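Superoxide dismutase [Ni] (Streptomyces coelicolor, PDB 1T6U) catalyses the nickel-dependent dismutation of superoxide to hydrogen peroxide and molecular oxygen, working as a hollow homohexamer. Local coordinates at residues D10-Q13 / A14-E17; P34-Q37 / T38-V42; K109-W112 / E113-A117. The protein carries 1 engineered substitution. One frame throughout, in Å; residues are numbered along the deposited sequence.

Contact 1 (D10-Q13 / A14-E17)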
ATOM      1  N   ASP A  10      -1.622  14.714  15.556  1.00 11.64           N
ATOM      2  CA  ASP A  10      -2.877  15.434  15.704  1.00 11.54           C
ATOM      3  C   ASP A  10      -3.994  14.427  15.503  1.00  9.65           C
ATOM      4  O   ASP A  10      -4.035  13.780  14.446  1.00  9.86           O
ATOM      5  CB  ASP A  10      -2.987  16.583  14.729  1.00 12.51           C
ATOM      6  CG  ASP A  10      -4.094  17.557  15.035  1.00 14.23           C
ATOM      7  OD1 ASP A  10      -5.149  17.117  15.499  1.00 12.67           O
ATOM      8  OD2 ASP A  10      -3.947  18.783  14.823  1.00 20.64           O
ATOM      9  N   PRO A  11      -4.882  14.287  16.480  1.00 10.68           N
ATOM     10  CA  PRO A  11      -6.055  13.443  16.308  1.00  9.82           C
ATOM     11  C   PRO A  11      -6.928  13.833  15.119  1.00  9.76           C
ATOM     12  O   PRO A  11      -7.753  13.000  14.716  1.00  9.34           O
ATOM     13  CB  PRO A  11      -6.840  13.634  17.592  1.00 10.82           C
ATOM     14  CG  PRO A  11      -5.845  14.078  18.583  1.00 12.87           C
ATOM     15  CD  PRO A  11      -4.854  14.904  17.826  1.00 11.22           C
ATOM     16  N   ALA A  12      -6.766  14.997  14.530  1.00  9.24           N
ATOM     17  CA  ALA A  12      -7.441  15.358  13.303  1.00  8.92           C
ATOM     18  C   ALA A  12      -7.246  14.372  12.176  1.00  7.91           C
ATOM     19  O   ALA A  12      -8.105  14.236  11.317  1.00  9.41           O
ATOM     20  CB  ALA A  12      -6.868  16.664  12.785  1.00 12.20           C
ATOM     21  N   GLN A  13      -6.135  13.635  12.099  1.00  9.25           N
ATOM     22  CA  GLN A  13      -5.947  12.644  11.049  1.00  8.89           C
ATOM     23  C   GLN A  13      -7.015  11.564  11.170  1.00  9.14           C
ATOM     24  O   GLN A  13      -7.652  11.236  10.170  1.00  9.55           O
ATOM     25  CB  GLN A  13      -4.533  12.027  11.064  1.00  8.89           C
ATOM     26  CG  GLN A  13      -3.399  13.029  10.920  1.00 11.21           C
ATOM     27  CD  GLN A  13      -2.084  12.328  10.634  1.00 11.27           C
ATOM     28  OE1 GLN A  13      -1.400  11.791  11.541  1.00 14.36           O
ATOM     29  NE2 GLN A  13      -1.683  12.328   9.367  1.00 13.77           N
ATOM     30  N   ALA A  14      -7.197  11.058  12.396  1.00  8.57           N
ATOM     31  CA  ALA A  14      -8.259  10.101  12.649  1.00  7.71           C
ATOM     32  C   ALA A  14      -9.630  10.727  12.439  1.00  8.55           C
ATOM     33  O   ALA A  14     -10.530  10.114  11.815  1.00  8.03           O
ATOM     34  CB  ALA A  14      -8.171   9.574  14.080  1.00 10.22           C
ATOM     35  N   ARG A  15      -9.850  11.949  12.956  1.00  8.58           N
ATOM     36  CA  ARG A  15     -11.136  12.591  12.836  1.00  8.59           C
ATOM     37  C   ARG A  15     -11.601  12.776  11.388  1.00  7.92           C
ATOM     38  O   ARG A  15     -12.759  12.488  11.051  1.00  9.56           O
ATOM     39  CB  ARG A  15     -11.106  13.989  13.512  1.00  8.94           C
ATOM     40  CG  ARG A  15     -12.514  14.609  13.551  1.00 11.62           C
ATOM     41  CD  ARG A  15     -12.491  16.002  14.117  1.00 12.94           C
ATOM     42  NE  ARG A  15     -11.903  16.870  13.084  1.00 17.48           N
ATOM     43  CZ  ARG A  15     -10.798  17.577  13.258  1.00 20.69           C
ATOM     44  NH1 ARG A  15     -10.127  17.565  14.409  1.00 20.58           N
ATOM     45  NH2 ARG A  15     -10.419  18.296  12.205  1.00 29.26           N
ATOM     46  N   ILE A  16     -10.683  13.244  10.526  1.00  8.90           N
ATOM     47  CA  ILE A  16     -11.157  13.511   9.169  1.00  8.89           C
ATOM     48  C   ILE A  16     -11.506  12.220   8.473  1.00  7.28           C
ATOM     49  O   ILE A  16     -12.475  12.203   7.715  1.00  9.07           O
ATOM     50  CB  ILE A  16     -10.059  14.317   8.429  0.65  9.61           C
ATOM     51  CG1 ILE A  16      -9.760  15.676   9.070  0.65 12.50           C
ATOM     52  CG2 ILE A  16     -10.389  14.418   6.949  0.65 13.60           C
ATOM     53  CD1 ILE A  16      -8.411  16.322   8.804  0.65 15.51           C
ATOM     54  N   GLU A  17     -10.800  11.123   8.736  1.00  8.06           N
ATOM     55  CA  GLU A  17     -11.181   9.842   8.095  1.00  7.85           C
ATOM     56  C   GLU A  17     -12.512   9.379   8.663  1.00  8.36           C
ATOM     57  O   GLU A  17     -13.337   8.895   7.883  1.00  9.18           O
ATOM     58  CB  GLU A  17     -10.088   8.790   8.234  1.00  8.98           C
ATOM     59  CG  GLU A  17      -8.780   9.145   7.548  1.00  9.03           C
ATOM     60  CD  GLU A  17      -8.939   9.321   6.051  1.00 10.41           C
ATOM     61  OE1 GLU A  17      -7.973   9.762   5.423  1.00 11.74           O
ATOM     62  OE2 GLU A  17     -10.036   9.007   5.510  1.00 11.11           O
TER
HETATM   63  O   HOH W   1      -4.611  11.120  14.428  1.00 13.09           O
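R15 folds its guanidinium back over A12 in the opening turn of helix 12-30, whose start is fastened by an Asx turn at D10, a worked example of how a helix satisfies its first amides. The capping bond runs from A12 N to D10 OD1 at 2.8 Å, nearly straight at 169°, though the donor meets the oxygen from above the carboxylate plane. Backbone bonds then take over in the i to i+4 pattern: R15 N reaches P11 O at 2.9 Å, and I16 N reaches A12 O at the same length. E17 N to Q13 O, at 3.5 Å, is weak.

Among the side chains, R15 packs back on A12. With CG opposite the backbone N (chi1 -173°) and a bend at chi3 (74°), the chain turns back toward the helix start, laying one face of the guanidinium over A12 CA, which NH1 approaches to 3.6 Å. NE is held from the next turn by a salt bridge to E19. Were the guanidinium lost to an alanine here, the E19 carboxylate would probably be left without its cationic mate and A12 without its cover.

Polar ends also reach the nickel neighbourhood of a second subunit. E17 OE2 pairs with R47 NE of its own chain and with H1 NE2 of the second subunit, H1 being a nickel ligand; this is consistent with a second-shell role for E17. Q13 NE2 makes a weak hydrogen bond to E17 OE1 of the second subunit, and E17 OE1 receives the reciprocal one from Q13 NE2 of that subunit.

A water completes the first turn, donating to D10 O at 2.7 Å and accepting from A14 N at 3.3 Å.

Contact 2 (P34-Q37 / T38-V42)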
ATOM      1  N   PRO A  34     -26.953  -0.097  -7.062  1.00 14.39           N
ATOM      2  CA  PRO A  34     -25.982  -1.105  -6.637  1.00 14.78           C
ATOM      3  C   PRO A  34     -24.526  -0.718  -6.852  1.00 13.34           C
ATOM      4  O   PRO A  34     -23.699  -0.921  -5.942  1.00 12.51           O
ATOM      5  CB  PRO A  34     -26.386  -2.305  -7.491  1.00 18.66           C
ATOM      6  CG  PRO A  34     -27.882  -2.156  -7.516  1.00 18.02           C
ATOM      7  CD  PRO A  34     -28.047  -0.692  -7.883  1.00 16.49           C
ATOM      8  N   HIS A  35     -24.181  -0.154  -8.004  1.00 11.51           N
ATOM      9  CA  HIS A  35     -22.768   0.206  -8.242  1.00  9.12           C
ATOM     10  C   HIS A  35     -22.289   1.245  -7.264  1.00  8.36           C
ATOM     11  O   HIS A  35     -21.210   1.116  -6.698  1.00  8.20           O
ATOM     12  CB  HIS A  35     -22.643   0.620  -9.704  1.00 10.86           C
ATOM     13  CG  HIS A  35     -21.240   0.885 -10.191  1.00 10.93           C
ATOM     14  ND1 HIS A  35     -20.367  -0.180 -10.249  1.00 12.77           N
ATOM     15  CD2 HIS A  35     -20.524   1.937 -10.672  1.00 11.55           C
ATOM     16  CE1 HIS A  35     -19.191   0.173 -10.709  1.00 13.65           C
ATOM     17  NE2 HIS A  35     -19.257   1.440 -10.972  1.00 11.51           N
ATOM     18  N   PHE A  36     -23.101   2.278  -7.047  1.00  9.43           N
ATOM     19  CA  PHE A  36     -22.786   3.302  -6.045  1.00  9.17           C
ATOM     20  C   PHE A  36     -22.615   2.694  -4.665  1.00  8.60           C
ATOM     21  O   PHE A  36     -21.674   2.987  -3.913  1.00  8.83           O
ATOM     22  CB  PHE A  36     -23.862   4.387  -6.055  1.00 11.34           C
ATOM     23  CG  PHE A  36     -23.503   5.472  -5.031  1.00 11.90           C
ATOM     24  CD1 PHE A  36     -24.116   5.509  -3.801  1.00 13.89           C
ATOM     25  CD2 PHE A  36     -22.532   6.399  -5.336  1.00 13.16           C
ATOM     26  CE1 PHE A  36     -23.769   6.474  -2.868  1.00 14.89           C
ATOM     27  CE2 PHE A  36     -22.182   7.382  -4.446  1.00 13.88           C
ATOM     28  CZ  PHE A  36     -22.802   7.402  -3.208  1.00 15.12           C
ATOM     29  N   GLN A  37     -23.595   1.839  -4.325  1.00 10.35           N
ATOM     30  CA  GLN A  37     -23.509   1.229  -3.005  1.00 10.42           C
ATOM     31  C   GLN A  37     -22.249   0.424  -2.813  1.00 10.90           C
ATOM     32  O   GLN A  37     -21.648   0.428  -1.742  1.00  9.85           O
ATOM     33  CB  GLN A  37     -24.719   0.288  -2.807  1.00 13.08           C
ATOM     34  CG  GLN A  37     -26.031   1.004  -2.604  1.00 17.10           C
ATOM     35  CD  GLN A  37     -26.250   1.400  -1.162  1.00 14.20           C
ATOM     36  OE1 GLN A  37     -25.971   0.623  -0.246  1.00 15.91           O
ATOM     37  NE2 GLN A  37     -26.737   2.597  -0.933  1.00 15.31           N
ATOM     38  N   THR A  38     -21.839  -0.283  -3.859  1.00  9.99           N
ATOM     39  CA  THR A  38     -20.591  -1.052  -3.779  1.00 10.15           C
ATOM     40  C   THR A  38     -19.369  -0.194  -3.623  1.00  9.48           C
ATOM     41  O   THR A  38     -18.518  -0.443  -2.788  1.00  9.68           O
ATOM     42  CB  THR A  38     -20.519  -1.938  -5.054  1.00 10.63           C
ATOM     43  OG1 THR A  38     -21.619  -2.863  -5.084  1.00 17.18           O
ATOM     44  CG2 THR A  38     -19.256  -2.746  -5.039  1.00 15.03           C
ATOM     45  N   ARG A  39     -19.303   0.874  -4.436  1.00  7.77           N
ATOM     46  CA  ARG A  39     -18.197   1.835  -4.318  1.00  7.82           C
ATOM     47  C   ARG A  39     -18.157   2.444  -2.928  1.00  8.34           C
ATOM     48  O   ARG A  39     -17.062   2.571  -2.340  1.00  7.90           O
ATOM     49  CB  ARG A  39     -18.278   2.907  -5.411  1.00  6.66           C
ATOM     50  CG  ARG A  39     -18.092   2.391  -6.816  1.00  7.16           C
ATOM     51  CD  ARG A  39     -18.192   3.492  -7.899  1.00  8.44           C
ATOM     52  NE  ARG A  39     -17.132   4.423  -7.564  1.00  8.12           N
ATOM     53  CZ  ARG A  39     -17.208   5.665  -7.139  1.00  8.92           C
ATOM     54  NH1 ARG A  39     -18.396   6.243  -7.063  1.00  9.50           N
ATOM     55  NH2 ARG A  39     -16.119   6.337  -6.808  1.00  9.19           N
ATOM     56  N   ALA A  40     -19.305   2.835  -2.392  1.00  7.49           N
ATOM     57  CA  ALA A  40     -19.362   3.436  -1.068  1.00  7.20           C
ATOM     58  C   ALA A  40     -18.839   2.449  -0.031  1.00  7.48           C
ATOM     59  O   ALA A  40     -18.157   2.843   0.920  1.00  8.06           O
ATOM     60  CB  ALA A  40     -20.812   3.876  -0.795  1.00  8.19           C
ATOM     61  N   THR A  41     -19.173   1.170  -0.181  1.00  8.85           N
ATOM     62  CA  THR A  41     -18.757   0.163   0.774  1.00  8.66           C
ATOM     63  C   THR A  41     -17.267  -0.031   0.711  1.00  9.17           C
ATOM     64  O   THR A  41     -16.614  -0.085   1.769  1.00  9.42           O
ATOM     65  CB  THR A  41     -19.505  -1.157   0.515  1.00  8.67           C
ATOM     66  OG1 THR A  41     -20.925  -0.953   0.590  1.00 11.13           O
ATOM     67  CG2 THR A  41     -19.140  -2.216   1.551  1.00 11.37           C
ATOM     68  N   VAL A  42     -16.696  -0.132  -0.494  1.00  9.24           N
ATOM     69  CA  VAL A  42     -15.259  -0.210  -0.690  1.00  9.91           C
ATOM     70  C   VAL A  42     -14.533   0.953  -0.006  1.00  8.24           C
ATOM     71  O   VAL A  42     -13.590   0.778   0.761  1.00  9.04           O
ATOM     72  CB  VAL A  42     -14.915  -0.210  -2.198  1.00 12.36           C
ATOM     73  CG1 VAL A  42     -13.410  -0.053  -2.391  1.00 17.38           C
ATOM     74  CG2 VAL A  42     -15.438  -1.458  -2.871  1.00 14.56           C
TER
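R39 lays its aliphatic stem against H35 one turn back, with CG over a face of the imidazole and CD 3.8 Å from H35 NE2, hydrogen-bonded to K44 NZ of the third subunit. Its CG stands opposite the carbonyl carbon (chi1 -65°), which starts the chain back toward H35; a bend at chi3 then turns the guanidinium, whose plane makes 39° with the ring. All three guanidinium nitrogens have partners in neighbouring subunits: NE forms a salt bridge with E45 of the third subunit, while NH1 and NH2 donate to the backbone oxygens of L4 and D3 of the second. D3 and L4 lie between the nickel ligands C2 and C6, so this arginine grips the N-terminal nickel hook of another chain.

T38 illustrates how a threonine hydroxyl can double a helical bond. Its backbone N donates to P34 O at 2.9 Å, and OG1, placed beside that N by a chi1 of -62°, donates to the same oxygen at 3.0 Å from the other face of the carbonyl plane. This is the first turn of helix 34-62, one of the long helices of the NiSOD four-helix bundle, and its side that carries T38 and V42 packs on the same residues of the fourth subunit.

Q37 repeats the pattern a turn later. Its O accepts from T41 N at 3.0 Å and from T41 OG1 at 2.8 Å, again from opposite faces. The side chain bends at chi2 and takes its amide the other way, where NE2 donates to N31 O in the turn before the helix.

Contact 3 (K109-W112 / E113-A117)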
ATOM      1  N   LYS A 109      -9.778  15.286  23.351  1.00 11.94           N
ATOM      2  CA  LYS A 109      -9.819  16.134  24.541  1.00 13.65           C
ATOM      3  C   LYS A 109      -8.611  15.837  25.443  1.00 14.68           C
ATOM      4  O   LYS A 109      -7.915  16.720  25.944  1.00 13.86           O
ATOM      5  CB  LYS A 109     -11.133  15.937  25.277  1.00 16.97           C
ATOM      6  CG  LYS A 109     -11.248  16.775  26.565  1.00 18.91           C
ATOM      7  CD  LYS A 109     -12.544  16.457  27.341  1.00 22.66           C
ATOM      8  CE  LYS A 109     -12.656  17.198  28.664  1.00 30.71           C
ATOM      9  NZ  LYS A 109     -13.858  16.823  29.507  1.00 48.36           N
ATOM     10  N   ILE A 110      -8.321  14.565  25.665  1.00 13.95           N
ATOM     11  CA  ILE A 110      -7.151  14.121  26.464  1.00 12.63           C
ATOM     12  C   ILE A 110      -5.839  14.529  25.801  1.00 11.43           C
ATOM     13  O   ILE A 110      -4.945  15.122  26.410  1.00 12.71           O
ATOM     14  CB  ILE A 110      -7.274  12.612  26.722  1.00 12.02           C
ATOM     15  CG1 ILE A 110      -8.509  12.290  27.604  1.00 14.37           C
ATOM     16  CG2 ILE A 110      -6.021  12.001  27.292  1.00 12.19           C
ATOM     17  CD1 ILE A 110      -8.738  10.815  27.811  1.00 14.41           C
ATOM     18  N   PHE A 111      -5.736  14.232  24.483  1.00 11.69           N
ATOM     19  CA  PHE A 111      -4.569  14.647  23.714  1.00 11.10           C
ATOM     20  C   PHE A 111      -4.199  16.104  23.998  1.00 12.25           C
ATOM     21  O   PHE A 111      -3.078  16.461  24.378  1.00 11.95           O
ATOM     22  CB  PHE A 111      -4.816  14.372  22.234  1.00 10.58           C
ATOM     23  CG  PHE A 111      -3.644  14.810  21.367  1.00  9.53           C
ATOM     24  CD1 PHE A 111      -2.577  13.974  21.137  1.00 11.11           C
ATOM     25  CD2 PHE A 111      -3.580  16.084  20.802  1.00  9.82           C
ATOM     26  CE1 PHE A 111      -1.500  14.390  20.354  1.00 11.76           C
ATOM     27  CE2 PHE A 111      -2.530  16.488  19.997  1.00 10.41           C
ATOM     28  CZ  PHE A 111      -1.456  15.642  19.787  1.00 11.62           C
ATOM     29  N   TRP A 112      -5.159  17.005  23.778  1.00 11.26           N
ATOM     30  CA  TRP A 112      -4.824  18.450  23.924  1.00 13.00           C
ATOM     31  C   TRP A 112      -4.561  18.781  25.375  1.00 13.55           C
ATOM     32  O   TRP A 112      -3.724  19.652  25.607  1.00 13.30           O
ATOM     33  CB  TRP A 112      -5.872  19.347  23.242  1.00 12.13           C
ATOM     34  CG  TRP A 112      -5.749  19.181  21.745  1.00 12.26           C
ATOM     35  CD1 TRP A 112      -6.630  18.525  20.895  1.00 13.17           C
ATOM     36  CD2 TRP A 112      -4.678  19.670  20.952  1.00 12.90           C
ATOM     37  NE1 TRP A 112      -6.141  18.593  19.629  1.00 14.39           N
ATOM     38  CE2 TRP A 112      -4.957  19.287  19.626  1.00 13.90           C
ATOM     39  CE3 TRP A 112      -3.513  20.392  21.215  1.00 15.57           C
ATOM     40  CZ2 TRP A 112      -4.108  19.604  18.558  1.00 16.72           C
ATOM     41  CZ3 TRP A 112      -2.689  20.698  20.162  1.00 17.67           C
ATOM     42  CH2 TRP A 112      -2.983  20.311  18.849  1.00 16.10           C
ATOM     43  N   GLU A 113      -5.184  18.138  26.337  1.00 13.26           N
ATOM     44  CA  GLU A 113      -4.767  18.397  27.743  1.00 13.51           C
ATOM     45  C   GLU A 113      -3.295  18.058  27.949  1.00 12.00           C
ATOM     46  O   GLU A 113      -2.493  18.759  28.559  1.00 15.60           O
ATOM     47  CB  GLU A 113      -5.631  17.590  28.713  1.00 16.65           C
ATOM     48  CG  GLU A 113      -7.029  18.140  28.795  1.00 17.91           C
ATOM     49  CD  GLU A 113      -7.990  17.415  29.719  1.00 21.46           C
ATOM     50  OE1 GLU A 113      -7.584  16.471  30.421  1.00 23.36           O
ATOM     51  OE2 GLU A 113      -9.180  17.807  29.767  1.00 22.04           O
ATOM     52  N   THR A 114      -2.889  16.903  27.370  1.00 13.44           N
ATOM     53  CA  THR A 114      -1.480  16.516  27.516  1.00 13.53           C
ATOM     54  C   THR A 114      -0.498  17.421  26.750  1.00 13.73           C
ATOM     55  O   THR A 114       0.697  17.362  27.048  1.00 18.87           O
ATOM     56  CB  THR A 114      -1.218  15.047  27.119  1.00 13.23           C
ATOM     57  OG1 THR A 114      -1.368  14.913  25.698  1.00 13.83           O
ATOM     58  CG2 THR A 114      -2.197  14.104  27.773  1.00 16.88           C
ATOM     59  N   LYS A 115      -0.889  18.262  25.814  1.00 13.41           N
ATOM     60  CA  LYS A 115      -0.056  19.175  25.077  1.00 13.74           C
ATOM     61  C   LYS A 115       0.158  20.508  25.825  1.00 14.35           C
ATOM     62  O   LYS A 115       0.999  21.279  25.434  1.00 18.13           O
ATOM     63  CB  LYS A 115      -0.735  19.470  23.744  1.00 15.08           C
ATOM     64  CG  LYS A 115      -0.669  18.301  22.807  1.00 16.00           C
ATOM     65  CD  LYS A 115       0.703  18.127  22.146  1.00 25.29           C
ATOM     66  CE  LYS A 115       0.873  19.090  20.986  1.00 34.93           C
ATOM     67  NZ  LYS A 115       2.231  18.959  20.361  1.00 42.29           N
ATOM     68  N   LYS A 116      -0.674  20.674  26.819  1.00 21.34           N
ATOM     69  CA  LYS A 116      -0.662  21.245  28.143  1.00 36.81           C
ATOM     70  C   LYS A 116      -1.802  22.201  28.476  1.00 40.71           C
ATOM     71  O   LYS A 116      -1.679  22.790  29.564  1.00 66.11           O
ATOM     72  CB  LYS A 116       0.698  21.904  28.341  1.00 39.44           C
ATOM     73  CG  LYS A 116       1.670  20.777  28.741  1.00 44.02           C
ATOM     74  CD  LYS A 116       2.582  21.321  29.852  1.00 58.55           C
ATOM     75  CE  LYS A 116       3.994  20.789  29.695  1.00 64.65           C
ATOM     76  NZ  LYS A 116       5.108  21.770  29.829  1.00 72.68           N
ATOM     77  N   ALA A 117      -2.774  22.245  27.611  1.00 41.37           N
ATOM     78  CA  ALA A 117      -3.901  22.943  27.081  1.00 48.84           C
ATOM     79  C   ALA A 117      -5.218  22.741  27.816  1.00 49.11           C
ATOM     80  O   ALA A 117      -5.358  22.165  28.883  1.00 66.00           O
ATOM     81  CB  ALA A 117      -4.160  22.564  25.594  1.00 32.89           C
ATOM     82  OXT ALA A 117      -5.782  23.530  26.569  1.00 47.30           O
TER
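K115 runs alongside two aromatic side chains at once, F111 and W112, in the last turn of helix 94-115. Its CG lies over the face of the F111 ring, 4.2 Å from the centroid and 27° off the normal, a CH-pi contact. On the W112 side, K115 CB comes within 3.9 Å of CE3 of the six-membered ring, and CE follows to 4.0 Å from CZ3. Bends at chi2 and chi3 keep the lysine chain in touch with both rings.

The rings are themselves fitted together: F111 CD2 sits 3.6 Å above the indole plane, over its centre, while W112 CD1 lies at the edge of the F111 ring. Hydrogen bonds from a side chain and from the backbone fix the turn beneath. T114 OG1 takes the crowded position between N and carbonyl carbon (chi1 70°), from which it donates to F111 O at 2.7 Å; the T114 hydroxyl oxygen is also hydrogen-bonded to Y62 OH. W112 O accepts from K115 N at 3.2 Å and receives weak bonds from K116 N and A117 N as K116 turns to positive phi. This is a Schellman motif, a common C-terminal helix cap.

On another side of the turn E113 crosses K109, with NZ and OE2 4.8 Å apart and not in contact, while E113 OE1 bonds to Y71 OH. Farther out, I110 packs on L74 and L77 of helix 74-89, and the F111 ring meets that of Y62, the last residue of helix 34-62, with their planes about 50° apart.

Overall arrangement
All three contacts are local, each joining adjoining segments, so none closes a loop, and they follow in series without nesting or crossing. Contact 1 starts helix 12-30 just beyond the N-terminal nickel hook. Contact 2 opens helix 34-62, with its centre about 24 Å from that of contact 1 and no touch between them; both, however, meet the second subunit. Contact 3 ends the chain, about 38 Å from contact 2 between centres and on the opposite side of the chain's centre. It does touch contact 1: P11 CD packs 3.4 Å from F111 CD2, and D10 lies against W112, joining the start of helix 12-30 to the end of helix 94-115.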